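Side-chain contacts in ABC sugar (Ribose) transporter, periplasmic substrate-binding subunit (Rhodobacter sphaeroides, PDB 3L49), which probably binds a sugar in the periplasm and hands it to the membrane components of an ABC transporter: residues N132-V137 and A197-P202; H17-K22 and T91-T96; E113-M118 and D145-V150. All blocks are in the same frame, centred on the assembly; numbering follows the deposited sequence.

Contact 1. Residues N132-V137 and A197-P202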
loop_
_atom_site.group_PDB
_atom_site.type_symbol
_atom_site.label_atom_id
_atom_site.label_comp_id
_atom_site.label_asym_id
_atom_site.label_seq_id
_atom_site.Cartn_x
_atom_site.Cartn_y
_atom_site.Cartn_z
ATOM N N ASN A 132 12.790 0.530 -0.958
ATOM C CA ASN A 132 12.114 1.792 -1.267
ATOM C C ASN A 132 11.917 2.010 -2.773
ATOM O O ASN A 132 12.405 2.984 -3.349
ATOM C CB ASN A 132 12.882 2.965 -0.629
ATOM C CG ASN A 132 12.096 4.266 -0.642
ATOM O OD1 ASN A 132 10.858 4.273 -0.682
ATOM N ND2 ASN A 132 12.815 5.379 -0.619
ATOM N N GLY A 133 11.189 1.098 -3.403
ATOM C CA GLY A 133 11.016 1.126 -4.847
ATOM C C GLY A 133 9.683 1.678 -5.308
ATOM O O GLY A 133 9.372 1.641 -6.507
ATOM N N PHE A 134 8.898 2.195 -4.366
ATOM C CA PHE A 134 7.530 2.632 -4.659
ATOM C C PHE A 134 7.199 3.998 -4.071
ATOM O O PHE A 134 6.031 4.308 -3.844
ATOM C CB PHE A 134 6.519 1.575 -4.189
ATOM C CG PHE A 134 6.466 0.355 -5.069
ATOM C CD1 PHE A 134 7.165 -0.799 -4.724
ATOM C CD2 PHE A 134 5.728 0.367 -6.255
ATOM C CE1 PHE A 134 7.123 -1.932 -5.546
ATOM C CE2 PHE A 134 5.675 -0.756 -7.082
ATOM C CZ PHE A 134 6.376 -1.909 -6.728
ATOM N N TYR A 135 8.233 4.818 -3.871
ATOM C CA TYR A 135 8.118 6.150 -3.266
ATOM C C TYR A 135 7.208 7.131 -4.014
ATOM O O TYR A 135 6.632 8.027 -3.403
ATOM C CB TYR A 135 9.506 6.761 -3.064
ATOM C CG TYR A 135 9.522 7.930 -2.111
ATOM C CD1 TYR A 135 9.462 7.725 -0.731
ATOM C CD2 TYR A 135 9.590 9.245 -2.585
ATOM C CE1 TYR A 135 9.474 8.798 0.152
ATOM C CE2 TYR A 135 9.605 10.329 -1.707
ATOM C CZ TYR A 135 9.553 10.094 -0.341
ATOM O OH TYR A 135 9.558 11.145 0.540
ATOM N N SER A 136 7.060 6.942 -5.322
ATOM C CA SER A 136 6.117 7.724 -6.140
ATOM C C SER A 136 4.633 7.381 -5.898
ATOM O O SER A 136 3.735 8.028 -6.460
ATOM C CB SER A 136 6.448 7.542 -7.616
ATOM O OG SER A 136 6.432 6.166 -7.949
ATOM N N VAL A 137 4.381 6.348 -5.095
ATOM C CA VAL A 137 3.038 6.035 -4.622
ATOM C C VAL A 137 2.861 6.761 -3.285
ATOM O O VAL A 137 3.649 6.537 -2.361
ATOM C CB VAL A 137 2.842 4.507 -4.459
ATOM C CG1 VAL A 137 1.422 4.169 -4.054
ATOM C CG2 VAL A 137 3.196 3.800 -5.744
ATOM N N ALA A 197 9.866 -2.648 4.455
ATOM C CA ALA A 197 9.238 -2.216 3.192
ATOM C C ALA A 197 7.899 -1.525 3.459
ATOM O O ALA A 197 7.301 -1.711 4.521
ATOM C CB ALA A 197 9.061 -3.375 2.232
ATOM N N CYS A 198 7.425 -0.738 2.491
ATOM C CA CYS A 198 6.166 -0.001 2.647
ATOM C C CYS A 198 4.960 -0.909 2.402
ATOM O O CYS A 198 3.808 -0.485 2.540
ATOM C CB CYS A 198 6.116 1.237 1.736
ATOM S SG CYS A 198 5.952 0.879 -0.046
ATOM N N TRP A 199 5.236 -2.161 2.049
ATOM C CA TRP A 199 4.194 -3.164 1.853
ATOM C C TRP A 199 4.686 -4.589 2.111
ATOM O O TRP A 199 5.889 -4.845 2.132
ATOM C CB TRP A 199 3.497 -3.012 0.485
ATOM C CG TRP A 199 4.354 -3.269 -0.730
ATOM C CD1 TRP A 199 5.584 -2.749 -1.002
ATOM C CD2 TRP A 199 4.013 -4.089 -1.850
ATOM N NE1 TRP A 199 6.041 -3.212 -2.205
ATOM C CE2 TRP A 199 5.094 -4.031 -2.754
ATOM C CE3 TRP A 199 2.900 -4.869 -2.176
ATOM C CZ2 TRP A 199 5.097 -4.729 -3.961
ATOM C CZ3 TRP A 199 2.902 -5.560 -3.382
ATOM C CH2 TRP A 199 3.998 -5.494 -4.251
ATOM N N ASP A 200 3.717 -5.483 2.314
ATOM C CA ASP A 200 3.875 -6.883 2.757
ATOM C C ASP A 200 4.666 -7.818 1.866
ATOM O O ASP A 200 5.488 -8.605 2.345
ATOM C CB ASP A 200 2.486 -7.523 2.827
ATOM C CG ASP A 200 2.002 -7.696 4.218
ATOM O OD1 ASP A 200 2.840 -7.679 5.136
ATOM O OD2 ASP A 200 0.781 -7.861 4.383
ATOM N N VAL A 201 4.332 -7.765 0.578
ATOM C CA VAL A 201 4.710 -8.783 -0.398
ATOM C C VAL A 201 6.233 -9.026 -0.514
ATOM O O VAL A 201 6.649 -10.181 -0.413
ATOM C CB VAL A 201 3.937 -8.586 -1.754
ATOM C CG1 VAL A 201 4.348 -9.590 -2.807
ATOM C CG2 VAL A 201 2.429 -8.686 -1.514
ATOM N N PRO A 202 7.065 -7.959 -0.645
ATOM C CA PRO A 202 8.515 -8.230 -0.618
ATOM C C PRO A 202 9.030 -8.823 0.699
ATOM O O PRO A 202 10.018 -9.562 0.699
ATOM C CB PRO A 202 9.149 -6.847 -0.856
ATOM C CG PRO A 202 8.087 -5.868 -0.521
ATOM C CD PRO A 202 6.787 -6.521 -0.841
#

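Contact 2. Residues H17-K22 and T91-T96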
loop_
_atom_site.group_PDB
_atom_site.type_symbol
_atom_site.label_atom_id
_atom_site.label_comp_id
_atom_site.label_asym_id
_atom_site.label_seq_id
_atom_site.Cartn_x
_atom_site.Cartn_y
_atom_site.Cartn_z
ATOM N N HIS A 17 -2.195 -8.748 -6.553
ATOM C CA HIS A 17 -1.988 -9.251 -5.207
ATOM C C HIS A 17 -3.194 -8.819 -4.437
ATOM O O HIS A 17 -3.979 -7.938 -4.709
ATOM C CB HIS A 17 -0.724 -8.751 -4.510
ATOM C CG HIS A 17 -0.688 -7.269 -4.320
ATOM N ND1 HIS A 17 -1.011 -6.668 -3.123
ATOM C CD2 HIS A 17 -0.373 -6.266 -5.175
ATOM C CE1 HIS A 17 -0.890 -5.358 -3.247
ATOM N NE2 HIS A 17 -0.506 -5.089 -4.481
ATOM N N ASP A 18 -3.132 -9.375 -3.239
ATOM C CA ASP A 18 -4.294 -9.580 -2.362
ATOM C C ASP A 18 -5.015 -8.307 -1.909
ATOM O O ASP A 18 -6.215 -8.250 -1.898
ATOM C CB ASP A 18 -3.872 -10.386 -1.138
ATOM C CG ASP A 18 -5.029 -10.874 -0.331
ATOM O OD1 ASP A 18 -5.827 -11.657 -0.862
ATOM O OD2 ASP A 18 -5.146 -10.500 0.841
ATOM N N TRP A 19 -4.264 -7.319 -1.493
ATOM C CA TRP A 19 -4.831 -6.098 -1.005
ATOM C C TRP A 19 -5.570 -5.425 -2.146
ATOM O O TRP A 19 -6.701 -5.031 -2.003
ATOM C CB TRP A 19 -3.746 -5.187 -0.415
ATOM C CG TRP A 19 -4.229 -3.997 0.348
ATOM C CD1 TRP A 19 -4.294 -3.853 1.687
ATOM C CD2 TRP A 19 -4.689 -2.771 -0.196
ATOM N NE1 TRP A 19 -4.755 -2.636 2.005
ATOM C CE2 TRP A 19 -5.000 -1.942 0.866
ATOM C CE3 TRP A 19 -4.840 -2.285 -1.481
ATOM C CZ2 TRP A 19 -5.476 -0.698 0.683
ATOM C CZ3 TRP A 19 -5.303 -1.062 -1.654
ATOM C CH2 TRP A 19 -5.624 -0.269 -0.587
ATOM N N ASP A 20 -4.918 -5.333 -3.288
ATOM C CA ASP A 20 -5.488 -4.682 -4.463
ATOM C C ASP A 20 -6.763 -5.361 -4.927
ATOM O O ASP A 20 -7.733 -4.686 -5.247
ATOM C CB ASP A 20 -4.474 -4.671 -5.608
ATOM C CG ASP A 20 -3.352 -3.676 -5.387
ATOM O OD1 ASP A 20 -3.109 -3.282 -4.227
ATOM O OD2 ASP A 20 -2.700 -3.298 -6.379
ATOM N N LEU A 21 -6.750 -6.694 -4.960
ATOM C CA LEU A 21 -7.903 -7.467 -5.389
ATOM C C LEU A 21 -9.084 -7.274 -4.444
ATOM O O LEU A 21 -10.213 -7.091 -4.901
ATOM C CB LEU A 21 -7.555 -8.952 -5.544
ATOM C CG LEU A 21 -8.723 -9.865 -5.958
ATOM C CD1 LEU A 21 -9.213 -9.528 -7.357
ATOM C CD2 LEU A 21 -8.369 -11.351 -5.841
ATOM N N LYS A 22 -8.810 -7.292 -3.138
ATOM C CA LYS A 22 -9.832 -7.025 -2.113
ATOM C C LYS A 22 -10.490 -5.645 -2.229
ATOM O O LYS A 22 -11.708 -5.539 -2.101
ATOM C CB LYS A 22 -9.265 -7.215 -0.700
ATOM C CG LYS A 22 -9.703 -8.489 0.021
ATOM C CD LYS A 22 -9.071 -9.755 -0.548
ATOM C CE LYS A 22 -8.943 -10.846 0.512
ATOM N NZ LYS A 22 -7.916 -10.506 1.548
ATOM N N THR A 91 -10.662 8.826 -4.841
ATOM C CA THR A 91 -9.542 7.892 -4.860
ATOM C C THR A 91 -9.563 6.921 -3.698
ATOM O O THR A 91 -10.112 7.221 -2.635
ATOM C CB THR A 91 -8.171 8.603 -4.842
ATOM O OG1 THR A 91 -8.113 9.486 -3.716
ATOM C CG2 THR A 91 -7.919 9.385 -6.136
ATOM N N VAL A 92 -8.979 5.746 -3.919
ATOM C CA VAL A 92 -8.536 4.928 -2.805
ATOM C C VAL A 92 -7.012 4.908 -2.790
ATOM O O VAL A 92 -6.370 4.620 -3.806
ATOM C CB VAL A 92 -9.255 3.521 -2.679
ATOM C CG1 VAL A 92 -10.469 3.425 -3.584
ATOM C CG2 VAL A 92 -8.328 2.343 -2.885
ATOM N N ASP A 93 -6.463 5.323 -1.647
ATOM C CA ASP A 93 -5.018 5.470 -1.389
ATOM C C ASP A 93 -4.295 6.608 -2.111
ATOM O O ASP A 93 -3.302 7.131 -1.598
ATOM C CB ASP A 93 -4.262 4.145 -1.561
ATOM C CG ASP A 93 -4.387 3.243 -0.349
ATOM O OD1 ASP A 93 -5.208 3.530 0.548
ATOM O OD2 ASP A 93 -3.649 2.241 -0.285
ATOM N N THR A 94 -4.777 6.997 -3.287
ATOM C CA THR A 94 -4.079 7.998 -4.087
ATOM C C THR A 94 -4.369 9.401 -3.558
ATOM O O THR A 94 -5.367 10.028 -3.919
ATOM C CB THR A 94 -4.417 7.863 -5.592
ATOM O OG1 THR A 94 -4.294 6.489 -5.983
ATOM C CG2 THR A 94 -3.468 8.713 -6.455
ATOM N N ALA A 95 -3.494 9.883 -2.684
ATOM C CA ALA A 95 -3.659 11.213 -2.103
ATOM C C ALA A 95 -3.363 12.288 -3.141
ATOM O O ALA A 95 -2.202 12.533 -3.483
ATOM C CB ALA A 95 -2.770 11.380 -0.881
ATOM N N THR A 96 -4.426 12.908 -3.652
ATOM C CA THR A 96 -4.291 13.990 -4.632
ATOM C C THR A 96 -5.328 15.100 -4.427
ATOM O O THR A 96 -6.477 14.812 -4.093
ATOM C CB THR A 96 -4.287 13.466 -6.122
ATOM O OG1 THR A 96 -4.003 14.551 -7.018
ATOM C CG2 THR A 96 -5.619 12.786 -6.526
#

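Contact 3. Residues E113-M118 and D145-V150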
loop_
_atom_site.group_PDB
_atom_site.type_symbol
_atom_site.label_atom_id
_atom_site.label_comp_id
_atom_site.label_asym_id
_atom_site.label_seq_id
_atom_site.Cartn_x
_atom_site.Cartn_y
_atom_site.Cartn_z
ATOM N N GLU A 113 4.195 3.871 13.933
ATOM C CA GLU A 113 4.100 2.722 14.844
ATOM C C GLU A 113 4.912 1.513 14.407
ATOM O O GLU A 113 5.564 0.879 15.238
ATOM C CB GLU A 113 2.649 2.310 15.077
ATOM C CG GLU A 113 1.910 3.236 16.030
ATOM C CD GLU A 113 0.417 2.973 16.077
ATOM O OE1 GLU A 113 0.012 1.796 16.226
ATOM O OE2 GLU A 113 -0.351 3.954 15.973
ATOM N N LEU A 114 4.880 1.209 13.111
ATOM C CA LEU A 114 5.683 0.117 12.564
ATOM C C LEU A 114 7.178 0.397 12.789
ATOM O O LEU A 114 7.907 -0.457 13.308
ATOM C CB LEU A 114 5.369 -0.096 11.074
ATOM C CG LEU A 114 6.017 -1.317 10.402
ATOM C CD1 LEU A 114 5.339 -2.597 10.822
ATOM C CD2 LEU A 114 6.006 -1.185 8.896
ATOM N N ALA A 115 7.608 1.608 12.441
ATOM C CA ALA A 115 8.996 2.042 12.668
ATOM C C ALA A 115 9.380 1.978 14.144
ATOM O O ALA A 115 10.474 1.520 14.487
ATOM C CB ALA A 115 9.214 3.435 12.130
ATOM N N LEU A 116 8.461 2.413 15.007
ATOM C CA LEU A 116 8.671 2.399 16.452
ATOM C C LEU A 116 8.801 0.981 16.987
ATOM O O LEU A 116 9.655 0.710 17.839
ATOM C CB LEU A 116 7.549 3.147 17.176
ATOM C CG LEU A 116 7.599 4.674 17.124
ATOM C CD1 LEU A 116 6.216 5.241 17.360
ATOM C CD2 LEU A 116 8.610 5.220 18.131
ATOM N N GLN A 117 7.964 0.079 16.471
ATOM C CA GLN A 117 8.044 -1.343 16.809
ATOM C C GLN A 117 9.400 -1.950 16.442
ATOM O O GLN A 117 9.984 -2.712 17.214
ATOM C CB GLN A 117 6.933 -2.123 16.112
ATOM C CG GLN A 117 6.837 -3.545 16.595
ATOM C CD GLN A 117 6.515 -3.595 18.067
ATOM O OE1 GLN A 117 5.517 -3.023 18.507
ATOM N NE2 GLN A 117 7.370 -4.257 18.846
ATOM N N MET A 118 9.878 -1.594 15.257
ATOM C CA MET A 118 11.166 -2.041 14.742
ATOM C C MET A 118 12.337 -1.625 15.646
ATOM O O MET A 118 13.214 -2.437 15.944
ATOM C CB MET A 118 11.352 -1.504 13.320
ATOM C CG MET A 118 12.534 -2.086 12.551
ATOM S SD MET A 118 12.672 -1.460 10.862
ATOM C CE MET A 118 10.966 -1.136 10.493
ATOM N N ASP A 145 8.562 8.204 4.896
ATOM C CA ASP A 145 8.874 9.453 5.608
ATOM C C ASP A 145 8.795 9.321 7.131
ATOM O O ASP A 145 9.667 9.829 7.849
ATOM C CB ASP A 145 7.964 10.598 5.154
ATOM C CG ASP A 145 8.372 11.184 3.804
ATOM O OD1 ASP A 145 7.543 11.894 3.193
ATOM O OD2 ASP A 145 9.509 10.945 3.348
ATOM N N GLN A 146 7.756 8.628 7.604
ATOM C CA GLN A 146 7.528 8.426 9.036
ATOM C C GLN A 146 8.595 7.551 9.650
ATOM O O GLN A 146 9.033 7.810 10.764
ATOM C CB GLN A 146 6.140 7.824 9.300
ATOM C CG GLN A 146 4.957 8.712 8.864
ATOM C CD GLN A 146 4.762 9.930 9.767
ATOM O OE1 GLN A 146 5.395 10.966 9.586
ATOM N NE2 GLN A 146 3.875 9.804 10.733
ATOM N N MET A 147 9.009 6.524 8.912
ATOM C CA MET A 147 10.088 5.632 9.329
ATOM C C MET A 147 11.370 6.435 9.522
ATOM O O MET A 147 12.024 6.340 10.565
ATOM C CB MET A 147 10.276 4.490 8.298
ATOM C CG MET A 147 11.329 3.398 8.655
ATOM S SD MET A 147 13.015 3.709 8.022
ATOM C CE MET A 147 12.647 4.413 6.435
ATOM N N LYS A 148 11.695 7.246 8.524
ATOM C CA LYS A 148 12.943 7.976 8.522
ATOM C C LYS A 148 12.953 9.050 9.610
ATOM O O LYS A 148 13.971 9.242 10.283
ATOM C CB LYS A 148 13.228 8.549 7.128
ATOM C CG LYS A 148 14.642 9.103 6.989
ATOM C CD LYS A 148 15.429 8.408 5.895
ATOM C CE LYS A 148 15.464 9.222 4.624
ATOM N NZ LYS A 148 16.329 10.434 4.698
ATOM N N TYR A 149 11.809 9.709 9.803
ATOM C CA TYR A 149 11.656 10.714 10.863
ATOM C C TYR A 149 11.862 10.119 12.269
ATOM O O TYR A 149 12.610 10.670 13.078
ATOM C CB TYR A 149 10.298 11.434 10.751
ATOM C CG TYR A 149 10.127 12.550 11.762
ATOM C CD1 TYR A 149 9.163 12.465 12.770
ATOM C CD2 TYR A 149 10.955 13.677 11.735
ATOM C CE1 TYR A 149 9.007 13.490 13.713
ATOM C CE2 TYR A 149 10.812 14.699 12.676
ATOM C CZ TYR A 149 9.835 14.601 13.656
ATOM O OH TYR A 149 9.704 15.602 14.590
ATOM N N VAL A 150 11.207 8.988 12.533
ATOM C CA VAL A 150 11.364 8.215 13.770
ATOM C C VAL A 150 12.814 7.789 14.034
ATOM O O VAL A 150 13.301 7.872 15.173
ATOM C CB VAL A 150 10.415 6.980 13.763
ATOM C CG1 VAL A 150 10.873 5.899 14.730
ATOM C CG2 VAL A 150 9.005 7.412 14.097
#

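Contact 1. Residues N132-V137 and A197-P202
At the cleft that in this family probably holds a sugar, Phe134 and Trp199 join, side by side, two loops that each leave the C-terminal end of a parallel strand. One follows strand 126-131; the other leads from the neighbouring strand 194-197 into helix 200-212. Phe134 brings one corner of its ring to the indole: CD1 lies 3.7 Å from Trp199 NE1, and CE1 is 3.8 Å from Trp199 CZ2, and the touch extends from NE1 to the six-membered ring. The phenyl and the five-membered ring meet obliquely, their planes at 81° and their centroids 5.2 Å apart. The indole N-H is spent elsewhere, on Asp166 OD2, while OD1 of the same carboxylate takes the backbone N-H of Gly133. Asp166 thus bridges the two loops through separate oxygens and probably fixes the rotation of the indole. Trp199 carries its CG between the backbone N and the carbonyl carbon (chi1 66°), which folds the ring back over its own helix start, where Pro202 CD sits 3.5 Å above the plane of the Trp199 ring, toward its rim. Nearer the main chain, Phe134 CB rests 4.2 Å from Cys198 SG, the sulfur that forms a disulfide with Cys140 of helix 138-152. Phe134 also opens a type I turn, closed by Val137 N to Phe134 O at 2.9 Å, and Val137 occupies the N-cap position of helix 138-152. An unidentified bound molecule lies about 4 Å from the Trp199 side chain, consistent with Trp199 lining the cleft of a bilobal solute-binding protein.

Contact 2. Residues H17-K22 and T91-T96
A salt bridge of 2.9 Å from Lys22 NZ to Asp18 OD2 spans one turn of the helix that presents Trp19 to Asp93. The lysine meets the syn side of the carboxylate, 28° out of its plane. This is the first helix of the alpha/beta lobe typical of periplasmic binding proteins, and Asp93 sits just past the C-terminal end of strand 89-92, so helix start and strand end meet at the cleft. Trp19 reaches across with the far corner of its six-membered ring. Its CG is anti to the main-chain nitrogen (chi1 -169°), which sends the indole out from the helix until CH2 stands 3.2 Å from Asp93 OD2. CZ2 of Trp19 follows at 3.6 Å from the same oxygen. The two side chains come from opposite directions; the planes of ring and carboxylate are 32° apart and the approach is oblique. Asp93 OD1 is hydrogen-bonded to Thr104 OG1 on the adjoining strand 101-105, which probably steadies the turn of the carboxylate. The Asp93 side chain is about 3 Å from the bound molecule of unknown identity, which places this contact at the cleft. Pro248 and Gln246 pack on other parts of the Trp19 side chain. With the indole of Trp19 gone, an alanine here would probably leave a gap beside Asp93 OD2 and Val92 CG2, with the carboxylate held mainly through OD1. The contact ends at its loosest point, where Trp19 CH2 lies 4.4 Å from Val92 CG2.

Contact 3. Residues E113-M118 and D145-V150
Ala115 is the first residue of 113-118 to make contact, and its methyl group lies against the backbone of Met147 on helix 138-152. Ala115 CB is 3.7 Å from Met147 CA, and the two CA atoms are 5.0 Å apart. Such a small side chain suits a short axis separation, here 8.6 Å, with the helices running in broadly the same direction at a signed crossing angle of -42°. The same methyl also meets Val150 CG1, at 3.9 Å, and so sits between two residues one helical turn apart. Met147 leaves with CG anti to its main-chain N (chi1 -176°) and then bends, carrying its end off toward Trp196 and Ile159 of the sheet. Leu116, next in sequence and more exposed, adds a second touch: the Leu116 and Val150 side chains cross at about a right angle, with Leu116 CD2 4.1 Å from Val150 CG1. Met118, further on, packs on Trp196 and Tyr221 of the sheet. A hydrogen bond from Gln146 NE2 to Tyr108 O adds a polar tie between the helices. Two neighbouring helices packed on one face of a predominantly parallel sheet are characteristic of the three-layer alpha/beta lobes of this fold.

Overall arrangement
From the N terminus, contact 2 closes first, bringing the start of helix 18-33 back to the end of strand 89-92 within one lobe. The chain then enters the other lobe, where contacts 3 and 1 cross: their segments alternate as 113-118, 132-137, 145-150 and 197-202. Contact 3 joins two helices on the sheet, contact 1 the loops at its cleft end, and a probable hydrogen bond of 2.8 Å between Tyr135 OH and Asp145 OD2 connects them. Contacts 1 and 2 touch across the cleft, with Trp199 CZ3 3.6 Å from His17 NE2 in one of two His17 conformers. Contacts 2 and 3 stay apart, their nearest atoms about 11 Å distant.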